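Local coordinates for protein precorrin-6Y C5,15-methyltransferase (Corynebacterium diphtheriae, PDB 3HM2) that probably transfers methyl groups from S-adenosyl-L-methionine to a precorrin in adenosylcobalamin biosynthesis, represented here by its C-terminal methyltransferase domain, at residues F150-H154 with M164-L168; G103-P107 with S132-L136. One frame throughout, in Å; residues are numbered along the deposited sequence.

Contact 1: F150-H154 with M164-L168; sequences FAISH and MKPAL
Ile152 O accepts the backbone N-H of Ala167 at 2.9 Å, the shortest polar bond of this antiparallel pairing. The donor stands tilted 30° from the carbonyl plane. Ala167 CB adds a close approach to the same oxygen, Ile152 O, at 3.3 Å. Two residues further along, His154 and Lys165 form a hydrogen-bonded pair: Lys165 N reaches His154 O over 3.0 Å, from above the carbonyl plane, while the return bond from His154 N to Lys165 O is weak. Ser153 and Pro166, between these bonds, are a non-hydrogen-bonded pair; proline has no N-H to give, and this position in the ladder asks for none. Their CA atoms come within 4.2 Å of each other, and Ser153 CA makes a C-H...O contact of 3.3 Å with Lys165 O. With OG anti to its own carbonyl carbon (chi1 -50°), Ser153 lays the hydroxyl against the proline backbone, its OG 3.3 Å from Pro166 CA. Selenomethionine Met164 bends at chi2 and chi3, which brings its end back to the partner strand: SE packs on His154 C at 3.8 Å, and CE lies over the carbonyl of Ser153. Lys165 touches through CB near His154 O, then extends away. The pairing belongs to the hairpin of strands 146-157 and 162-176; the two short strand segments run antiparallel, their directions 144° apart. Phe150 also bonds through its backbone to Val170. Residues 150-154 pair with an antiparallel strand of a second subunit, so the sheet runs on across the interface, and His154 ND1 bonds Ser148 OG of that subunit, while Pro166 meets Pro166 of a third. Within the chain, helix 9-21 covers one side, Leu16 touching Phe150 and Thr9 touching Ile152, His154 and Ala167.

Contact 2: G103-P107 with S132-L136; sequences GLTAP and SEQML
The loop that follows strand 97-100 turns back at Gly103-Ala106, and the two middle residues of this type I beta turn, Leu104 and Thr105, pack against one side of helix 130-143. Leu104 makes the closer apolar contact. Its CG is anti to the backbone N (chi1 -177°), an extension that carries CD2 to the helix, where it meets Leu136 CD2 at 3.4 Å. That is tighter than usual for two methyl carbons. The two leucine side chains cross at about a right angle, and the same methyl, Leu104 CD2, lies 4.0 Å from Leu136 CG. Ser132, one helical turn before Leu136, supplies a second surface: its CB is 4.1 Å from Leu104 CD2. The helical bond from Leu136 N to Ser132 O, 3.1 Å long, joins the two residues that receive the leucine. In the alpha-beta sandwich of this methyltransferase domain, the contact thus ties a loop at the C-terminal end of one parallel strand to the helix that follows the neighbouring parallel strand, 122-127. Ala127 of that strand touches both Leu104 and Ser132, while Leu136 reaches on to His171 and Trp173 of strand 162-176. Beside the leucine pair the chemistry turns more polar. Thr105 OG1 and Ser132 OG face each other at 3.6 Å, too far apart to count as a hydrogen bond; Ser132 OG has its hydrogen bond elsewhere. Selenomethionine Met135 and Thr105 slide past each other in opposite directions, with Thr105 CG2 against Met135 CG at 4.1 Å. A bend at chi2 (92°) then takes the Met135 chain alongside the turn, its CE coming 4.5 Å from Leu104 O. Near the start of the helix, Thr129 OG1 is hydrogen-bonded to the backbone N of Ser132.

In the fold
Contacts 1 and 2 lie in series along the chain: helix 130-143, which receives the loop in contact 2, is followed directly by strand 146-157, the first strand of the hairpin in contact 1. Their centres are 22 Å apart and their nearest atoms about 9 Å. The centre of buried contact 2 lies about 13 Å, and that of contact 1 about 20 Å, from the chain centre; both border other subunits, contact 1 through a shared sheet. Strand 162-176 connects them, pairing with 146-157 at 164-168 and offering His171 and Trp173 to Leu136. Both lie away from the metal-binding glutamates of helix 59-70 (calcium at Glu59 and Glu63, magnesium at Glu60 and Glu63), which carry no metal in this chain.

Contact 1: F150-H154 with M164-L168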
loop_
_atom_site.group_PDB
_atom_site.type_symbol
_atom_site.label_atom_id
_atom_site.label_comp_id
_atom_site.label_asym_id
_atom_site.label_seq_id
_atom_site.Cartn_x
_atom_site.Cartn_y
_atom_site.Cartn_z
ATOM N N PHE A 150 -2.282 8.158 2.304
ATOM C CA PHE A 150 -2.684 7.840 0.935
ATOM C C PHE A 150 -1.539 7.396 0.014
ATOM O O PHE A 150 -0.569 8.123 -0.181
ATOM C CB PHE A 150 -3.443 9.023 0.335
ATOM C CG PHE A 150 -4.358 9.705 1.318
ATOM C CD1 PHE A 150 -3.997 10.914 1.906
ATOM C CD2 PHE A 150 -5.574 9.127 1.672
ATOM C CE1 PHE A 150 -4.834 11.539 2.817
ATOM C CE2 PHE A 150 -6.422 9.749 2.590
ATOM C CZ PHE A 150 -6.048 10.957 3.165
ATOM N N ALA A 151 -1.655 6.187 -0.537
ATOM C CA ALA A 151 -0.736 5.738 -1.570
ATOM C C ALA A 151 -1.543 5.564 -2.817
ATOM O O ALA A 151 -2.402 4.704 -2.859
ATOM C CB ALA A 151 -0.067 4.430 -1.185
ATOM N N ILE A 152 -1.262 6.395 -3.824
ATOM C CA ILE A 152 -2.016 6.444 -5.082
ATOM C C ILE A 152 -1.181 5.956 -6.261
ATOM O O ILE A 152 -0.052 6.412 -6.454
ATOM C CB ILE A 152 -2.475 7.889 -5.389
ATOM C CG1 ILE A 152 -3.594 8.312 -4.410
ATOM C CG2 ILE A 152 -2.906 8.009 -6.856
ATOM C CD1 ILE A 152 -3.602 9.800 -3.987
ATOM N N SER A 153 -1.734 5.033 -7.049
ATOM C CA SER A 153 -1.015 4.497 -8.201
ATOM C C SER A 153 -1.748 4.787 -9.514
ATOM O O SER A 153 -2.951 4.995 -9.520
ATOM C CB SER A 153 -0.792 2.981 -8.052
ATOM O OG SER A 153 -0.240 2.657 -6.792
ATOM N N HIS A 154 -1.000 4.804 -10.616
ATOM C CA HIS A 154 -1.542 5.028 -11.949
ATOM C C HIS A 154 -0.866 4.042 -12.906
ATOM O O HIS A 154 0.251 3.630 -12.669
ATOM C CB HIS A 154 -1.236 6.458 -12.408
ATOM C CG HIS A 154 -1.464 7.501 -11.355
ATOM N ND1 HIS A 154 -2.722 7.925 -10.982
ATOM C CD2 HIS A 154 -0.592 8.213 -10.602
ATOM C CE1 HIS A 154 -2.616 8.849 -10.041
ATOM N NE2 HIS A 154 -1.332 9.043 -9.792
HETATM N N MSE A 164 0.942 -1.110 -12.425
HETATM C CA MSE A 164 0.416 -0.114 -11.492
HETATM C C MSE A 164 1.563 0.471 -10.662
HETATM O O MSE A 164 2.277 -0.267 -9.976
HETATM C CB MSE A 164 -0.663 -0.729 -10.591
HETATM C CG MSE A 164 -1.979 -0.944 -11.318
HETATM SE SE MSE A 164 -2.643 0.756 -12.105
HETATM C CE MSE A 164 -3.669 1.403 -10.571
ATOM N N LYS A 165 1.726 1.793 -10.733
ATOM C CA LYS A 165 2.951 2.445 -10.296
ATOM C C LYS A 165 2.681 3.395 -9.162
ATOM O O LYS A 165 2.058 4.440 -9.350
ATOM C CB LYS A 165 3.616 3.178 -11.460
ATOM C CG LYS A 165 5.111 3.366 -11.274
ATOM C CD LYS A 165 5.644 4.476 -12.163
ATOM C CE LYS A 165 7.123 4.758 -11.918
ATOM N NZ LYS A 165 7.618 5.953 -12.686
ATOM N N PRO A 166 3.143 3.030 -7.962
ATOM C CA PRO A 166 2.823 3.791 -6.752
ATOM C C PRO A 166 3.510 5.164 -6.708
ATOM O O PRO A 166 4.663 5.322 -7.148
ATOM C CB PRO A 166 3.335 2.875 -5.628
ATOM C CG PRO A 166 4.424 2.092 -6.291
ATOM C CD PRO A 166 3.861 1.787 -7.639
ATOM N N ALA A 167 2.788 6.161 -6.200
ATOM C CA ALA A 167 3.399 7.440 -5.889
ATOM C C ALA A 167 3.843 7.341 -4.432
ATOM O O ALA A 167 3.463 6.398 -3.736
ATOM C CB ALA A 167 2.410 8.617 -6.103
ATOM N N LEU A 168 4.665 8.290 -3.986
ATOM C CA LEU A 168 5.040 8.370 -2.586
ATOM C C LEU A 168 3.793 8.614 -1.737
ATOM O O LEU A 168 2.907 9.366 -2.139
ATOM C CB LEU A 168 6.074 9.487 -2.372
ATOM C CG LEU A 168 7.521 9.206 -2.812
ATOM C CD1 LEU A 168 8.311 10.504 -2.929
ATOM C CD2 LEU A 168 8.239 8.214 -1.884
#

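Contact 2: G103-P107 with S132-L136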
loop_
_atom_site.group_PDB
_atom_site.type_symbol
_atom_site.label_atom_id
_atom_site.label_comp_id
_atom_site.label_asym_id
_atom_site.label_seq_id
_atom_site.Cartn_x
_atom_site.Cartn_y
_atom_site.Cartn_z
ATOM N N GLY A 103 5.257 22.675 3.021
ATOM C CA GLY A 103 6.281 23.292 3.847
ATOM C C GLY A 103 5.969 23.049 5.310
ATOM O O GLY A 103 6.155 23.925 6.166
ATOM N N LEU A 104 5.494 21.835 5.583
ATOM C CA LEU A 104 4.961 21.436 6.890
ATOM C C LEU A 104 5.877 21.670 8.115
ATOM O O LEU A 104 5.390 21.653 9.254
ATOM C CB LEU A 104 4.499 19.972 6.823
ATOM C CG LEU A 104 3.829 19.342 8.046
ATOM C CD1 LEU A 104 2.887 20.315 8.734
ATOM C CD2 LEU A 104 3.092 18.078 7.639
ATOM N N THR A 105 7.175 21.906 7.878
ATOM C CA THR A 105 8.186 22.019 8.959
ATOM C C THR A 105 9.175 23.219 8.943
ATOM O O THR A 105 10.269 23.129 9.513
ATOM C CB THR A 105 9.045 20.737 9.082
ATOM O OG1 THR A 105 8.838 19.917 7.925
ATOM C CG2 THR A 105 8.681 19.953 10.324
ATOM N N ALA A 106 8.799 24.339 8.327
ATOM C CA ALA A 106 9.615 25.551 8.449
ATOM C C ALA A 106 9.767 25.970 9.904
ATOM O O ALA A 106 8.835 25.828 10.703
ATOM C CB ALA A 106 9.020 26.694 7.653
ATOM N N PRO A 107 10.949 26.484 10.252
ATOM C CA PRO A 107 11.091 27.062 11.585
ATOM C C PRO A 107 10.037 28.142 11.830
ATOM O O PRO A 107 10.121 29.212 11.241
ATOM C CB PRO A 107 12.500 27.670 11.552
ATOM C CG PRO A 107 13.252 26.795 10.612
ATOM C CD PRO A 107 12.246 26.367 9.554
ATOM N N SER A 132 8.537 15.047 8.122
ATOM C CA SER A 132 7.213 15.675 8.262
ATOM C C SER A 132 6.228 14.734 8.952
ATOM O O SER A 132 5.498 15.149 9.858
ATOM C CB SER A 132 6.644 16.098 6.907
ATOM O OG SER A 132 7.522 17.006 6.291
ATOM N N GLU A 133 6.210 13.469 8.523
ATOM C CA GLU A 133 5.262 12.478 9.049
ATOM C C GLU A 133 5.353 12.272 10.562
ATOM O O GLU A 133 4.335 12.107 11.226
ATOM C CB GLU A 133 5.417 11.123 8.348
ATOM C CG GLU A 133 4.662 9.976 9.041
ATOM C CD GLU A 133 5.460 8.673 9.098
ATOM O OE1 GLU A 133 5.781 8.120 8.022
ATOM O OE2 GLU A 133 5.760 8.202 10.221
ATOM N N GLN A 134 6.566 12.256 11.111
ATOM C CA GLN A 134 6.733 11.960 12.536
ATOM C C GLN A 134 6.399 13.196 13.389
ATOM O O GLN A 134 6.145 13.103 14.588
ATOM C CB GLN A 134 8.146 11.448 12.834
ATOM C CG GLN A 134 8.749 10.515 11.794
ATOM C CD GLN A 134 10.173 10.151 12.152
ATOM O OE1 GLN A 134 11.141 10.647 11.557
ATOM N NE2 GLN A 134 10.312 9.308 13.162
HETATM N N MSE A 135 6.397 14.352 12.743
HETATM C CA MSE A 135 5.970 15.599 13.355
HETATM C C MSE A 135 4.437 15.695 13.475
HETATM O O MSE A 135 3.917 16.141 14.505
HETATM C CB MSE A 135 6.533 16.762 12.531
HETATM C CG MSE A 135 5.826 18.103 12.695
HETATM SE SE MSE A 135 6.656 19.157 14.101
HETATM C CE MSE A 135 5.961 20.922 13.634
ATOM N N LEU A 136 3.705 15.287 12.438
ATOM C CA LEU A 136 2.250 15.231 12.566
ATOM C C LEU A 136 1.924 14.380 13.801
ATOM O O LEU A 136 0.922 14.598 14.479
ATOM C CB LEU A 136 1.577 14.605 11.333
ATOM C CG LEU A 136 1.612 15.119 9.889
ATOM C CD1 LEU A 136 1.041 14.021 8.969
ATOM C CD2 LEU A 136 0.872 16.439 9.680
#